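Local coordinates for protein cellulase (Bacteroides salanitronis, PDB 6WQY) that probably hydrolyses internal beta-1,4 linkages of cellulose and related plant polysaccharides, as a family 5 glycoside hydrolase domain of a longer protein, at residues A[62-67]-A[105-110]. Sequence-based numbering, arbitrary orientation. Where two conformers were deposited one is given.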
ATOM      1  N   ALA A  62       4.788 -10.574  18.323  1.00 11.68           N
ATOM      2  CA  ALA A  62       4.835 -11.954  17.864  1.00 12.29           C
ATOM      3  C   ALA A  62       4.463 -12.066  16.391  1.00 11.29           C
ATOM      4  O   ALA A  62       5.043 -12.873  15.656  1.00 12.01           O
ATOM      5  CB  ALA A  62       3.924 -12.838  18.714  1.00 13.02           C
ATOM      6  N   LEU A  63       3.491 -11.278  15.935  1.00 10.83           N
ATOM      7  CA  LEU A  63       3.147 -11.282  14.514  1.00 10.64           C
ATOM      8  C   LEU A  63       4.337 -10.850  13.669  1.00  9.94           C
ATOM      9  O   LEU A  63       4.674 -11.493  12.673  1.00 10.58           O
ATOM     10  CB  LEU A  63       1.954 -10.362  14.240  1.00 10.40           C
ATOM     11  CG  LEU A  63       1.703 -10.097  12.751  1.00 10.24           C
ATOM     12  CD1 LEU A  63       1.272 -11.358  12.003  1.00 10.32           C
ATOM     13  CD2 LEU A  63       0.717  -8.966  12.575  1.00 11.16           C
ATOM     14  N   PHE A  64       4.968  -9.736  14.031  1.00 10.24           N
ATOM     15  CA  PHE A  64       6.057  -9.205  13.217  1.00 10.58           C
ATOM     16  C   PHE A  64       7.262 -10.126  13.227  1.00 10.93           C
ATOM     17  O   PHE A  64       7.925 -10.286  12.197  1.00 10.63           O
ATOM     18  CB  PHE A  64       6.356  -7.767  13.636  1.00 10.10           C
ATOM     19  CG  PHE A  64       5.319  -6.802  13.139  1.00  9.58           C
ATOM     20  CD1 PHE A  64       4.107  -6.655  13.787  1.00 10.60           C
ATOM     21  CD2 PHE A  64       5.545  -6.069  11.987  1.00 11.41           C
ATOM     22  CE1 PHE A  64       3.145  -5.789  13.290  1.00 10.87           C
ATOM     23  CE2 PHE A  64       4.609  -5.196  11.499  1.00 12.43           C
ATOM     24  CZ  PHE A  64       3.402  -5.058  12.146  1.00 12.11           C
ATOM     25  N   ASP A  65       7.534 -10.776  14.358  1.00 10.90           N
ATOM     26  CA  ASP A  65       8.590 -11.773  14.388  1.00 11.40           C
ATOM     27  C   ASP A  65       8.282 -12.905  13.421  1.00 11.43           C
ATOM     28  O   ASP A  65       9.171 -13.403  12.717  1.00 12.26           O
ATOM     29  CB  ASP A  65       8.722 -12.332  15.802  1.00 12.34           C
ATOM     30  CG  ASP A  65       9.302 -11.349  16.797  1.00 13.68           C
ATOM     31  OD1 ASP A  65       9.801 -10.277  16.410  1.00 14.39           O
ATOM     32  OD2 ASP A  65       9.268 -11.673  18.009  1.00 17.81           O
ATOM     33  N   ALA A  66       7.011 -13.323  13.371  1.00 11.05           N
ATOM     34  CA  ALA A  66       6.604 -14.387  12.467  1.00 11.94           C
ATOM     35  C   ALA A  66       6.739 -13.953  11.013  1.00 10.44           C
ATOM     36  O   ALA A  66       7.156 -14.755  10.165  1.00 11.59           O
ATOM     37  CB  ALA A  66       5.173 -14.829  12.777  1.00 12.05           C
ATOM     38  N   LEU A  67       6.393 -12.702  10.695  1.00 10.38           N
ATOM     39  CA  LEU A  67       6.539 -12.222   9.319  1.00 10.83           C
ATOM     40  C   LEU A  67       8.000 -12.273   8.884  1.00 10.70           C
ATOM     41  O   LEU A  67       8.320 -12.698   7.769  1.00 11.10           O
ATOM     42  CB  LEU A  67       6.016 -10.794   9.214  1.00 10.33           C
ATOM     43  CG  LEU A  67       4.513 -10.633   9.409  1.00 10.87           C
ATOM     44  CD1 LEU A  67       4.143  -9.175   9.539  1.00 12.00           C
ATOM     45  CD2 LEU A  67       3.738 -11.264   8.271  1.00 15.47           C
ATOM     46  N   VAL A 105       4.818   0.310  14.410  1.00 10.04           N
ATOM     47  CA  VAL A 105       6.076   0.614  13.725  1.00 10.30           C
ATOM     48  C   VAL A 105       7.249  -0.019  14.456  1.00  9.81           C
ATOM     49  O   VAL A 105       8.161  -0.583  13.838  1.00 10.74           O
ATOM     50  CB  VAL A 105       6.249   2.139  13.588  1.00 10.28           C
ATOM     51  CG1 VAL A 105       7.665   2.485  13.164  1.00 11.85           C
ATOM     52  CG2 VAL A 105       5.247   2.702  12.599  1.00 10.75           C
ATOM     53  N   GLY A 106       7.247   0.066  15.785  1.00 10.61           N
ATOM     54  CA  GLY A 106       8.325  -0.508  16.572  1.00 10.99           C
ATOM     55  C   GLY A 106       8.402  -2.011  16.496  1.00 10.82           C
ATOM     56  O   GLY A 106       9.499  -2.576  16.552  1.00 11.16           O
ATOM     57  N   TYR A 107       7.258  -2.686  16.351  1.00 10.82           N
ATOM     58  CA  TYR A 107       7.295  -4.129  16.155  1.00 10.91           C
ATOM     59  C   TYR A 107       8.037  -4.458  14.867  1.00 10.22           C
ATOM     60  O   TYR A 107       8.850  -5.384  14.819  1.00 11.12           O
ATOM     61  CB  TYR A 107       5.885  -4.709  16.033  1.00 11.40           C
ATOM     62  CG  TYR A 107       4.943  -4.549  17.196  1.00 11.48           C
ATOM     63  CD1 TYR A 107       5.382  -4.391  18.502  1.00 12.29           C
ATOM     64  CD2 TYR A 107       3.577  -4.557  16.968  1.00 11.30           C
ATOM     65  CE1 TYR A 107       4.470  -4.247  19.551  1.00 12.58           C
ATOM     66  CE2 TYR A 107       2.675  -4.424  17.989  1.00 12.57           C
ATOM     67  CZ  TYR A 107       3.113  -4.259  19.275  1.00 12.64           C
ATOM     68  OH  TYR A 107       2.174  -4.111  20.287  1.00 13.78           O
ATOM     69  N   ALA A 108       7.743  -3.718  13.797  1.00 10.96           N
ATOM     70  CA  ALA A 108       8.428  -3.949  12.530  1.00 11.24           C
ATOM     71  C   ALA A 108       9.915  -3.670  12.667  1.00 11.59           C
ATOM     72  O   ALA A 108      10.751  -4.460  12.212  1.00 11.65           O
ATOM     73  CB  ALA A 108       7.819  -3.065  11.445  1.00 12.04           C
ATOM     74  N   GLU A 109      10.265  -2.565  13.317  1.00 11.77           N
ATOM     75  CA  GLU A 109      11.657  -2.201  13.480  1.00 12.68           C
ATOM     76  C   GLU A 109      12.406  -3.295  14.228  1.00 12.22           C
ATOM     77  O   GLU A 109      13.485  -3.723  13.809  1.00 13.23           O
ATOM     78  CB  GLU A 109      11.754  -0.887  14.247  1.00 12.68           C
ATOM     79  CG  GLU A 109      13.153  -0.307  14.253  1.00 14.21           C
ATOM     80  CD  GLU A 109      13.253   1.004  15.001  1.00 15.09           C
ATOM     81  OE1 GLU A 109      12.296   1.359  15.716  1.00 17.95           O
ATOM     82  OE2 GLU A 109      14.290   1.678  14.869  1.00 17.63           O
ATOM     83  N   SER A 110      11.837  -3.753  15.347  0.50 11.52           N
ATOM     84  CA  SER A 110      12.461  -4.774  16.181  0.50 11.48           C
ATOM     85  C   SER A 110      12.704  -6.052  15.396  0.50 12.12           C
ATOM     86  O   SER A 110      13.723  -6.725  15.585  0.50 13.35           O
ATOM     87  CB  SER A 110      11.552  -5.054  17.383  0.50 12.27           C
ATOM     88  OG  SER A 110      12.032  -6.163  18.130  0.50 13.49           O
TER
HETATM   89  O   HOH W   1      11.766  -8.862  17.659  1.00 27.85           O
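Phe64 reaches from helix 61-70 to Tyr107 and Ala108 of helix 95-110, and its ring carries nearly all of the apolar contact. The CB of Tyr107 lies over one face of that ring, with Phe64 CD1 3.5 Å from Tyr107 CB. Farther round the ring, Phe64 CD2 is 3.6 Å from Ala108 CA. A methyl suits position 108, because the phenyl can approach the backbone and still touch the side chain, CD2 of Phe64 being 3.8 Å from CB of Ala108. With CG anti to its carbonyl carbon (chi1 -75°), Phe64 swings its ring across the gap between the helices.

Tyr107 adds part of its own ring: its CD2 is 3.8 Å from Phe64 CD1, and the two ring planes are inclined at 48°. The tyrosine hydroxyl turns to a hydrogen bond with Arg100, so this residue combines an apolar root with a polar end. NE2 of Gln61, on helix 61-70, hydrogen-bonds both Asp65 OD1 and the carbonyl oxygen of Tyr107. In one conformer of Ser110, a water that donates to Asp65 OD1 also bonds Ser110 OG.

Farther in, Leu67 CD1 sits above a face of the Phe64 ring near its rim, and Val75 of strand 74-77 touches the same phenylalanine, while Ala108 rests on Ala115 of strand 114-118. With the phenyl cut back to an alanine here, Tyr107 CB and Ala108 would probably lose their apolar partner and a gap open between the helices. These are neighbouring outer helices of a TIM barrel, linked directly by the Gln61 bond to Tyr107, with the water as a supplement. A flat, wholly apolar ring suits position 64 because it fills the space between them and asks for no hydrogen-bond partner; the buried part of the contact therefore rests on dispersion and shape.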